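Branched-chain-amino-acid aminotransferase (Pseudomonas sp. UW4, PDB 6JIF) catalyses the pyridoxal-phosphate-dependent transfer of amino groups between branched-chain amino acids and 2-oxo acids. Local coordinates at residues B[237-251]-B[289-303]. Numbering follows the deposited sequence.
Sequences KIEEVGSANFFGITH and VFIDKLSDFKEAGAC. With PLP (pyridoxal-5'-phosphate), chain D.
The Phe-247 ring lies with one face over Gly-301, whose CA stands 3.9 Å from the ring centroid and 24° off the normal, a CH-pi contact. A chi1 of 68° places CG between the backbone N and the carbonyl carbon and folds the ring across the neighbouring strand; a CB modelled on Gly-301 would clash with CZ. An alanine in place of Phe-247 would probably leave the Gly-301 backbone without its aromatic cover and open a gap beside Ile-309. On the other face of the sheet, Phe-297 repeats the pattern over Gly-248 CA, 3.9 Å from its centroid, and pairs with Phe-246 in an offset edge-to-face stack, the edge of Phe-246 turned toward the Phe-297 ring, planes at 66°. Strands 245-250 and 299-303 run antiparallel in the mixed sheet of this class IV aminotransferase, with a classic beta bulge where Lys-298 and Glu-299 both face Ile-249. At the cofactor end the type II' turn from Val-241 to Ala-244 precedes Asn-245, and Glu-240 OE1 lies 2.8 Å from PLP N1. Ile-238 CD1 sits over a face of Phe-246 and meets Val-289 CG1 at 4.0 Å. His-251 NE2 donates in its ring plane to Ser-295 O (3.1 Å).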
ATOM      1  N   LYS B 237      13.200  17.291  -8.148  1.00 13.34           N
ATOM      2  CA  LYS B 237      14.393  16.485  -7.858  1.00 13.74           C
ATOM      3  C   LYS B 237      14.116  15.011  -8.120  1.00 12.39           C
ATOM      4  O   LYS B 237      13.055  14.508  -7.768  1.00 15.95           O
ATOM      5  CB  LYS B 237      14.820  16.694  -6.369  1.00 17.18           C
ATOM      6  CG  LYS B 237      15.369  18.072  -6.074  1.00 14.49           C
ATOM      7  CD  LYS B 237      15.421  18.378  -4.545  1.00 18.55           C
ATOM      8  CE  LYS B 237      14.032  18.468  -3.960  1.00 21.39           C
ATOM      9  NZ  LYS B 237      13.973  19.140  -2.589  1.00 22.64           N
ATOM     10  N   ILE B 238      15.067  14.304  -8.740  1.00 14.33           N
ATOM     11  CA  ILE B 238      14.895  12.867  -8.970  1.00 15.48           C
ATOM     12  C   ILE B 238      14.948  12.104  -7.659  1.00 14.22           C
ATOM     13  O   ILE B 238      15.814  12.348  -6.815  1.00 16.65           O
ATOM     14  CB  ILE B 238      16.001  12.361  -9.909  1.00 16.27           C
ATOM     15  CG1 ILE B 238      15.813  13.019 -11.273  1.00 13.32           C
ATOM     16  CG2 ILE B 238      15.989  10.807 -10.042  1.00 14.06           C
ATOM     17  CD1 ILE B 238      16.944  12.730 -12.266  1.00 12.35           C
ATOM     18  N   GLU B 239      14.042  11.149  -7.500  1.00 12.89           N
ATOM     19  CA  GLU B 239      14.047  10.253  -6.346  1.00 15.08           C
ATOM     20  C   GLU B 239      14.268   8.795  -6.706  1.00 17.74           C
ATOM     21  O   GLU B 239      15.106   8.148  -6.083  1.00 19.89           O
ATOM     22  CB  GLU B 239      12.752  10.396  -5.576  1.00 15.91           C
ATOM     23  CG  GLU B 239      12.593  11.778  -4.993  1.00 23.51           C
ATOM     24  CD  GLU B 239      12.103  11.734  -3.542  1.00 25.55           C
ATOM     25  OE1 GLU B 239      11.386  10.759  -3.194  1.00 23.85           O
ATOM     26  OE2 GLU B 239      12.457  12.675  -2.772  1.00 23.35           O
ATOM     27  N   GLU B 240      13.544   8.252  -7.700  1.00 13.83           N
ATOM     28  CA  GLU B 240      13.635   6.820  -7.976  1.00 16.78           C
ATOM     29  C   GLU B 240      13.435   6.571  -9.456  1.00 14.71           C
ATOM     30  O   GLU B 240      12.687   7.284 -10.125  1.00 14.05           O
ATOM     31  CB  GLU B 240      12.586   5.954  -7.243  1.00 20.44           C
ATOM     32  CG  GLU B 240      12.607   6.043  -5.728  1.00 27.44           C
ATOM     33  CD  GLU B 240      13.655   5.154  -5.112  1.00 33.86           C
ATOM     34  OE1 GLU B 240      14.442   4.518  -5.868  1.00 35.78           O
ATOM     35  OE2 GLU B 240      13.673   5.063  -3.873  1.00 36.43           O
ATOM     36  N   VAL B 241      14.039   5.482  -9.939  1.00 11.44           N
ATOM     37  CA  VAL B 241      13.896   5.089 -11.358  1.00 11.53           C
ATOM     38  C   VAL B 241      13.125   3.781 -11.327  1.00 18.05           C
ATOM     39  O   VAL B 241      13.714   2.730 -11.029  1.00 20.21           O
ATOM     40  CB  VAL B 241      15.256   4.929 -12.043  1.00 16.51           C
ATOM     41  CG1 VAL B 241      15.117   4.485 -13.543  1.00 18.21           C
ATOM     42  CG2 VAL B 241      16.079   6.210 -11.933  1.00 15.74           C
ATOM     43  N   GLY B 242      11.820   3.834 -11.551  1.00 15.65           N
ATOM     44  CA  GLY B 242      11.007   2.625 -11.441  1.00 17.35           C
ATOM     45  C   GLY B 242      11.103   2.117 -10.001  1.00 24.21           C
ATOM     46  O   GLY B 242      10.863   2.885  -9.056  1.00 27.15           O
ATOM     47  N   SER B 243      11.579   0.869  -9.802  1.00 18.74           N
ATOM     48  CA  SER B 243      11.827   0.355  -8.461  1.00 21.76           C
ATOM     49  C   SER B 243      13.322   0.207  -8.218  1.00 23.55           C
ATOM     50  O   SER B 243      13.784  -0.770  -7.612  1.00 26.28           O
ATOM     51  CB  SER B 243      11.074  -0.960  -8.245  1.00 24.49           C
ATOM     52  OG  SER B 243       9.741  -0.850  -8.771  1.00 33.27           O
ATOM     53  N   ALA B 244      14.102   1.179  -8.700  1.00 17.82           N
ATOM     54  CA  ALA B 244      15.553   1.135  -8.547  1.00 16.14           C
ATOM     55  C   ALA B 244      16.048   2.516  -8.138  1.00 16.24           C
ATOM     56  O   ALA B 244      15.364   3.513  -8.342  1.00 22.02           O
ATOM     57  CB  ALA B 244      16.260   0.714  -9.851  1.00 11.46           C
ATOM     58  N   ASN B 245      17.244   2.577  -7.546  1.00 15.35           N
ATOM     59  CA  ASN B 245      17.780   3.891  -7.216  1.00 13.92           C
ATOM     60  C   ASN B 245      18.453   4.513  -8.430  1.00 14.79           C
ATOM     61  O   ASN B 245      18.904   3.800  -9.341  1.00 14.96           O
ATOM     62  CB  ASN B 245      18.788   3.809  -6.091  1.00 11.42           C
ATOM     63  CG  ASN B 245      18.128   3.445  -4.776  1.00 16.92           C
ATOM     64  OD1 ASN B 245      18.453   2.435  -4.177  1.00 14.96           O
ATOM     65  ND2 ASN B 245      17.143   4.225  -4.389  1.00 13.82           N
ATOM     66  N   PHE B 246      18.506   5.858  -8.449  1.00 12.71           N
ATOM     67  CA  PHE B 246      19.179   6.604  -9.520  1.00 14.33           C
ATOM     68  C   PHE B 246      20.625   6.872  -9.120  1.00 14.68           C
ATOM     69  O   PHE B 246      20.916   7.123  -7.957  1.00 15.65           O
ATOM     70  CB  PHE B 246      18.476   7.947  -9.765  1.00 11.72           C
ATOM     71  CG  PHE B 246      19.160   8.831 -10.776  1.00 13.10           C
ATOM     72  CD1 PHE B 246      18.881   8.692 -12.142  1.00 15.67           C
ATOM     73  CD2 PHE B 246      20.060   9.813 -10.384  1.00 13.74           C
ATOM     74  CE1 PHE B 246      19.510   9.491 -13.111  1.00 16.93           C
ATOM     75  CE2 PHE B 246      20.673  10.659 -11.360  1.00 13.99           C
ATOM     76  CZ  PHE B 246      20.416  10.474 -12.706  1.00 15.20           C
ATOM     77  N   PHE B 247      21.533   6.826 -10.080  1.00 14.14           N
ATOM     78  CA  PHE B 247      22.824   7.461  -9.868  1.00 14.88           C
ATOM     79  C   PHE B 247      23.223   8.190 -11.153  1.00 17.68           C
ATOM     80  O   PHE B 247      22.826   7.806 -12.262  1.00 13.92           O
ATOM     81  CB  PHE B 247      23.897   6.461  -9.396  1.00 12.93           C
ATOM     82  CG  PHE B 247      24.294   5.462 -10.437  1.00 14.13           C
ATOM     83  CD1 PHE B 247      25.268   5.769 -11.397  1.00 18.65           C
ATOM     84  CD2 PHE B 247      23.660   4.233 -10.512  1.00 18.70           C
ATOM     85  CE1 PHE B 247      25.622   4.839 -12.380  1.00 23.09           C
ATOM     86  CE2 PHE B 247      23.984   3.317 -11.517  1.00 18.21           C
ATOM     87  CZ  PHE B 247      24.975   3.622 -12.453  1.00 18.51           C
ATOM     88  N   GLY B 248      23.942   9.290 -10.974  1.00 16.75           N
ATOM     89  CA  GLY B 248      24.569   9.990 -12.080  1.00 13.28           C
ATOM     90  C   GLY B 248      26.067  10.035 -11.845  1.00 17.98           C
ATOM     91  O   GLY B 248      26.523  10.024 -10.711  1.00 21.06           O
ATOM     92  N   ILE B 249      26.835  10.101 -12.930  1.00 18.11           N
ATOM     93  CA  ILE B 249      28.289  10.253 -12.875  1.00 12.90           C
ATOM     94  C   ILE B 249      28.605  11.624 -13.429  1.00 19.57           C
ATOM     95  O   ILE B 249      28.298  11.878 -14.592  1.00 17.47           O
ATOM     96  CB  ILE B 249      29.009   9.187 -13.716  1.00 16.65           C
ATOM     97  CG1 ILE B 249      28.598   7.781 -13.306  1.00 20.01           C
ATOM     98  CG2 ILE B 249      30.542   9.420 -13.642  1.00 20.12           C
ATOM     99  CD1 ILE B 249      28.911   7.430 -11.838  1.00 18.53           C
ATOM    100  N   THR B 250      29.149  12.525 -12.617  1.00 21.30           N
ATOM    101  CA  THR B 250      29.402  13.886 -13.069  1.00 18.07           C
ATOM    102  C   THR B 250      30.583  13.952 -14.033  1.00 20.30           C
ATOM    103  O   THR B 250      31.380  13.020 -14.163  1.00 19.17           O
ATOM    104  CB  THR B 250      29.716  14.824 -11.913  1.00 16.79           C
ATOM    105  OG1 THR B 250      30.948  14.400 -11.308  1.00 18.20           O
ATOM    106  CG2 THR B 250      28.601  14.790 -10.925  1.00 21.00           C
ATOM    107  N   HIS B 251      30.733  15.122 -14.664  1.00 21.95           N
ATOM    108  CA  HIS B 251      31.864  15.318 -15.569  1.00 28.22           C
ATOM    109  C   HIS B 251      33.195  15.196 -14.854  1.00 31.75           C
ATOM    110  O   HIS B 251      34.173  14.756 -15.466  1.00 33.35           O
ATOM    111  CB  HIS B 251      31.723  16.647 -16.281  1.00 30.84           C
ATOM    112  CG  HIS B 251      30.576  16.651 -17.235  1.00 32.32           C
ATOM    113  ND1 HIS B 251      30.660  16.085 -18.484  1.00 34.23           N
ATOM    114  CD2 HIS B 251      29.305  17.095 -17.102  1.00 35.14           C
ATOM    115  CE1 HIS B 251      29.490  16.181 -19.086  1.00 36.56           C
ATOM    116  NE2 HIS B 251      28.651  16.805 -18.274  1.00 38.39           N
ATOM    117  N   VAL B 289      19.343  16.011  -6.619  1.00 15.88           N
ATOM    118  CA  VAL B 289      19.587  15.783  -8.041  1.00 15.06           C
ATOM    119  C   VAL B 289      18.463  16.511  -8.791  1.00 17.17           C
ATOM    120  O   VAL B 289      17.346  16.005  -8.931  1.00 16.07           O
ATOM    121  CB  VAL B 289      19.640  14.283  -8.365  1.00 12.52           C
ATOM    122  CG1 VAL B 289      19.857  14.050  -9.875  1.00 15.32           C
ATOM    123  CG2 VAL B 289      20.852  13.517  -7.594  1.00 18.47           C
ATOM    124  N   PHE B 290      18.740  17.718  -9.271  1.00 15.56           N
ATOM    125  CA  PHE B 290      17.698  18.508  -9.926  1.00 15.69           C
ATOM    126  C   PHE B 290      17.365  18.025 -11.335  1.00 16.35           C
ATOM    127  O   PHE B 290      18.252  17.769 -12.166  1.00 15.59           O
ATOM    128  CB  PHE B 290      18.138  19.965  -9.926  1.00 15.10           C
ATOM    129  CG  PHE B 290      18.077  20.578  -8.549  1.00 15.47           C
ATOM    130  CD1 PHE B 290      16.839  20.950  -7.993  1.00 15.76           C
ATOM    131  CD2 PHE B 290      19.218  20.811  -7.816  1.00 20.80           C
ATOM    132  CE1 PHE B 290      16.772  21.512  -6.699  1.00 17.90           C
ATOM    133  CE2 PHE B 290      19.169  21.363  -6.506  1.00 18.79           C
ATOM    134  CZ  PHE B 290      17.955  21.727  -5.967  1.00 22.98           C
ATOM    135  N   ILE B 291      16.063  17.967 -11.641  1.00 13.96           N
ATOM    136  CA  ILE B 291      15.672  17.457 -12.978  1.00 13.81           C
ATOM    137  C   ILE B 291      15.960  18.480 -14.081  1.00 15.99           C
ATOM    138  O   ILE B 291      16.088  18.092 -15.257  1.00 17.82           O
ATOM    139  CB  ILE B 291      14.189  17.025 -12.954  1.00 18.44           C
ATOM    140  CG1 ILE B 291      13.802  16.266 -14.233  1.00 18.68           C
ATOM    141  CG2 ILE B 291      13.271  18.276 -12.774  1.00 16.00           C
ATOM    142  CD1 ILE B 291      14.689  15.071 -14.584  1.00 17.33           C
ATOM    143  N   ASP B 292      16.097  19.772 -13.734  1.00 17.86           N
ATOM    144  CA  ASP B 292      16.480  20.801 -14.696  1.00 19.31           C
ATOM    145  C   ASP B 292      18.009  20.864 -14.897  1.00 19.77           C
ATOM    146  O   ASP B 292      18.486  21.691 -15.682  1.00 20.88           O
ATOM    147  CB  ASP B 292      15.942  22.179 -14.264  1.00 19.92           C
ATOM    148  CG  ASP B 292      16.376  22.586 -12.808  1.00 27.29           C
ATOM    149  OD1 ASP B 292      15.921  21.898 -11.819  1.00 40.53           O
ATOM    150  OD2 ASP B 292      17.119  23.620 -12.664  1.00 32.22           O
ATOM    151  N   LYS B 293      18.772  19.966 -14.307  1.00 18.98           N
ATOM    152  CA  LYS B 293      20.237  19.973 -14.441  1.00 19.53           C
ATOM    153  C   LYS B 293      20.779  18.630 -14.880  1.00 18.38           C
ATOM    154  O   LYS B 293      21.852  18.216 -14.419  1.00 16.59           O
ATOM    155  CB  LYS B 293      20.897  20.433 -13.130  1.00 21.87           C
ATOM    156  CG  LYS B 293      20.550  21.903 -12.757  1.00 18.58           C
ATOM    157  CD  LYS B 293      21.037  22.909 -13.761  1.00 22.49           C
ATOM    158  CE  LYS B 293      22.535  22.994 -13.897  1.00 23.07           C
ATOM    159  NZ  LYS B 293      23.196  23.431 -12.662  1.00 17.81           N
ATOM    160  N   LEU B 294      20.067  17.913 -15.791  1.00 15.86           N
ATOM    161  CA  LEU B 294      20.587  16.612 -16.222  1.00 17.34           C
ATOM    162  C   LEU B 294      21.935  16.747 -16.911  1.00 18.75           C
ATOM    163  O   LEU B 294      22.716  15.794 -16.919  1.00 20.05           O
ATOM    164  CB  LEU B 294      19.601  15.920 -17.174  1.00 14.27           C
ATOM    165  CG  LEU B 294      18.279  15.612 -16.462  1.00 14.99           C
ATOM    166  CD1 LEU B 294      17.416  14.768 -17.388  1.00 21.43           C
ATOM    167  CD2 LEU B 294      18.562  14.853 -15.237  1.00 17.26           C
ATOM    168  N   SER B 295      22.228  17.920 -17.462  1.00 19.73           N
ATOM    169  CA  SER B 295      23.517  18.140 -18.085  1.00 22.18           C
ATOM    170  C   SER B 295      24.696  18.007 -17.123  1.00 23.30           C
ATOM    171  O   SER B 295      25.843  17.917 -17.586  1.00 21.38           O
ATOM    172  CB  SER B 295      23.494  19.498 -18.742  1.00 27.59           C
ATOM    173  OG  SER B 295      22.789  19.348 -19.967  1.00 37.40           O
ATOM    174  N   ASP B 296      24.452  17.948 -15.805  1.00 16.08           N
ATOM    175  CA  ASP B 296      25.526  17.675 -14.852  1.00 15.86           C
ATOM    176  C   ASP B 296      26.208  16.321 -15.060  1.00 22.54           C
ATOM    177  O   ASP B 296      27.335  16.144 -14.573  1.00 18.50           O
ATOM    178  CB  ASP B 296      25.001  17.599 -13.413  1.00 19.60           C
ATOM    179  CG  ASP B 296      24.481  18.920 -12.871  1.00 22.74           C
ATOM    180  OD1 ASP B 296      24.619  19.973 -13.525  1.00 19.42           O
ATOM    181  OD2 ASP B 296      23.917  18.855 -11.753  1.00 22.09           O
ATOM    182  N   PHE B 297      25.545  15.342 -15.685  1.00 16.81           N
ATOM    183  CA  PHE B 297      26.017  13.953 -15.678  1.00 16.99           C
ATOM    184  C   PHE B 297      26.488  13.559 -17.063  1.00 17.90           C
ATOM    185  O   PHE B 297      25.793  13.831 -18.040  1.00 19.76           O
ATOM    186  CB  PHE B 297      24.885  13.029 -15.220  1.00 14.04           C
ATOM    187  CG  PHE B 297      24.374  13.398 -13.866  1.00 15.13           C
ATOM    188  CD1 PHE B 297      25.235  13.403 -12.780  1.00 15.18           C
ATOM    189  CD2 PHE B 297      23.054  13.826 -13.701  1.00 14.06           C
ATOM    190  CE1 PHE B 297      24.807  13.792 -11.512  1.00 15.00           C
ATOM    191  CE2 PHE B 297      22.590  14.201 -12.439  1.00 16.68           C
ATOM    192  CZ  PHE B 297      23.489  14.200 -11.338  1.00 14.73           C
ATOM    193  N   LYS B 298      27.670  12.910 -17.154  1.00 16.79           N
ATOM    194  CA  LYS B 298      28.053  12.343 -18.441  1.00 19.46           C
ATOM    195  C   LYS B 298      27.545  10.903 -18.604  1.00 18.13           C
ATOM    196  O   LYS B 298      27.571  10.371 -19.709  1.00 20.49           O
ATOM    197  CB  LYS B 298      29.576  12.431 -18.617  1.00 15.35           C
ATOM    198  CG  LYS B 298      30.360  11.696 -17.502  1.00 17.21           C
ATOM    199  CD  LYS B 298      31.892  11.878 -17.733  1.00 18.33           C
ATOM    200  CE  LYS B 298      32.695  11.112 -16.668  1.00 21.66           C
ATOM    201  NZ  LYS B 298      34.217  11.016 -16.886  1.00 24.17           N
ATOM    202  N   GLU B 299      27.105  10.264 -17.530  1.00 14.90           N
ATOM    203  CA  GLU B 299      26.529   8.930 -17.532  1.00 14.89           C
ATOM    204  C   GLU B 299      25.486   8.899 -16.434  1.00 17.75           C
ATOM    205  O   GLU B 299      25.555   9.683 -15.470  1.00 16.09           O
ATOM    206  CB  GLU B 299      27.566   7.812 -17.203  1.00 14.82           C
ATOM    207  CG  GLU B 299      28.682   7.691 -18.128  1.00 17.80           C
ATOM    208  CD  GLU B 299      29.625   6.551 -17.759  1.00 23.34           C
ATOM    209  OE1 GLU B 299      29.102   5.527 -17.251  1.00 21.66           O
ATOM    210  OE2 GLU B 299      30.876   6.684 -18.002  1.00 21.56           O
ATOM    211  N   ALA B 300      24.531   7.989 -16.566  1.00 14.15           N
ATOM    212  CA  ALA B 300      23.562   7.795 -15.498  1.00 13.24           C
ATOM    213  C   ALA B 300      23.029   6.369 -15.553  1.00 11.78           C
ATOM    214  O   ALA B 300      23.058   5.716 -16.593  1.00 15.78           O
ATOM    215  CB  ALA B 300      22.404   8.802 -15.597  1.00 16.69           C
ATOM    216  N   GLY B 301      22.529   5.902 -14.418  1.00 14.74           N
ATOM    217  CA  GLY B 301      22.023   4.554 -14.305  1.00 11.64           C
ATOM    218  C   GLY B 301      21.076   4.398 -13.137  1.00 16.17           C
ATOM    219  O   GLY B 301      20.784   5.341 -12.388  1.00 15.43           O
ATOM    220  N   ALA B 302      20.477   3.216 -13.100  1.00 14.15           N
ATOM    221  CA  ALA B 302      19.628   2.778 -11.989  1.00 13.28           C
ATOM    222  C   ALA B 302      20.183   1.504 -11.384  1.00 20.51           C
ATOM    223  O   ALA B 302      20.780   0.689 -12.074  1.00 15.97           O
ATOM    224  CB  ALA B 302      18.208   2.552 -12.438  1.00 15.25           C
ATOM    225  N   CYS B 303      20.131   1.387 -10.063  1.00 18.27           N
ATOM    226  CA  CYS B 303      20.692   0.206  -9.417  1.00 15.48           C
ATOM    227  C   CYS B 303      19.639  -0.445  -8.515  1.00 15.53           C
ATOM    228  O   CYS B 303      18.780   0.242  -7.958  1.00 14.85           O
ATOM    229  CB  CYS B 303      21.963   0.509  -8.634  1.00 15.88           C
ATOM    230  SG  CYS B 303      21.754   1.745  -7.433  1.00 18.46           S
TER
HETATM  231  N1  PLP D 401      14.205   1.794  -5.176  1.00 18.12           N
HETATM  232  C2  PLP D 401      12.982   1.295  -4.841  1.00 21.86           C
HETATM  233  C2A PLP D 401      11.821   2.234  -4.936  1.00 21.89           C
HETATM  234  C3  PLP D 401      12.851  -0.013  -4.373  1.00 26.89           C
HETATM  235  O3  PLP D 401      11.619  -0.475  -3.989  1.00 27.39           O
HETATM  236  C4  PLP D 401      13.995  -0.849  -4.295  1.00 26.24           C
HETATM  237  C4A PLP D 401      13.939  -2.202  -3.611  1.00 21.50           C
HETATM  238  C5  PLP D 401      15.228  -0.286  -4.677  1.00 21.81           C
HETATM  239  C6  PLP D 401      15.300   1.012  -5.087  1.00 23.87           C
HETATM  240  C5A PLP D 401      16.521  -1.037  -4.730  1.00 22.42           C
HETATM  241  O4P PLP D 401      16.807  -1.627  -3.519  1.00 20.87           O
HETATM  242  P   PLP D 401      17.878  -2.809  -3.482  1.00 18.33           P
HETATM  243  O1P PLP D 401      19.172  -2.343  -4.105  1.00 17.61           O
HETATM  244  O2P PLP D 401      18.047  -3.028  -1.972  1.00 15.20           O
HETATM  245  O3P PLP D 401      17.378  -4.041  -4.231  1.00 20.47           O
HETATM  246  O   HOH W   1      17.348  14.185  -5.438  1.00 16.33           O
HETATM  247  O   HOH W   2      26.675  16.570 -20.119  1.00 47.10           O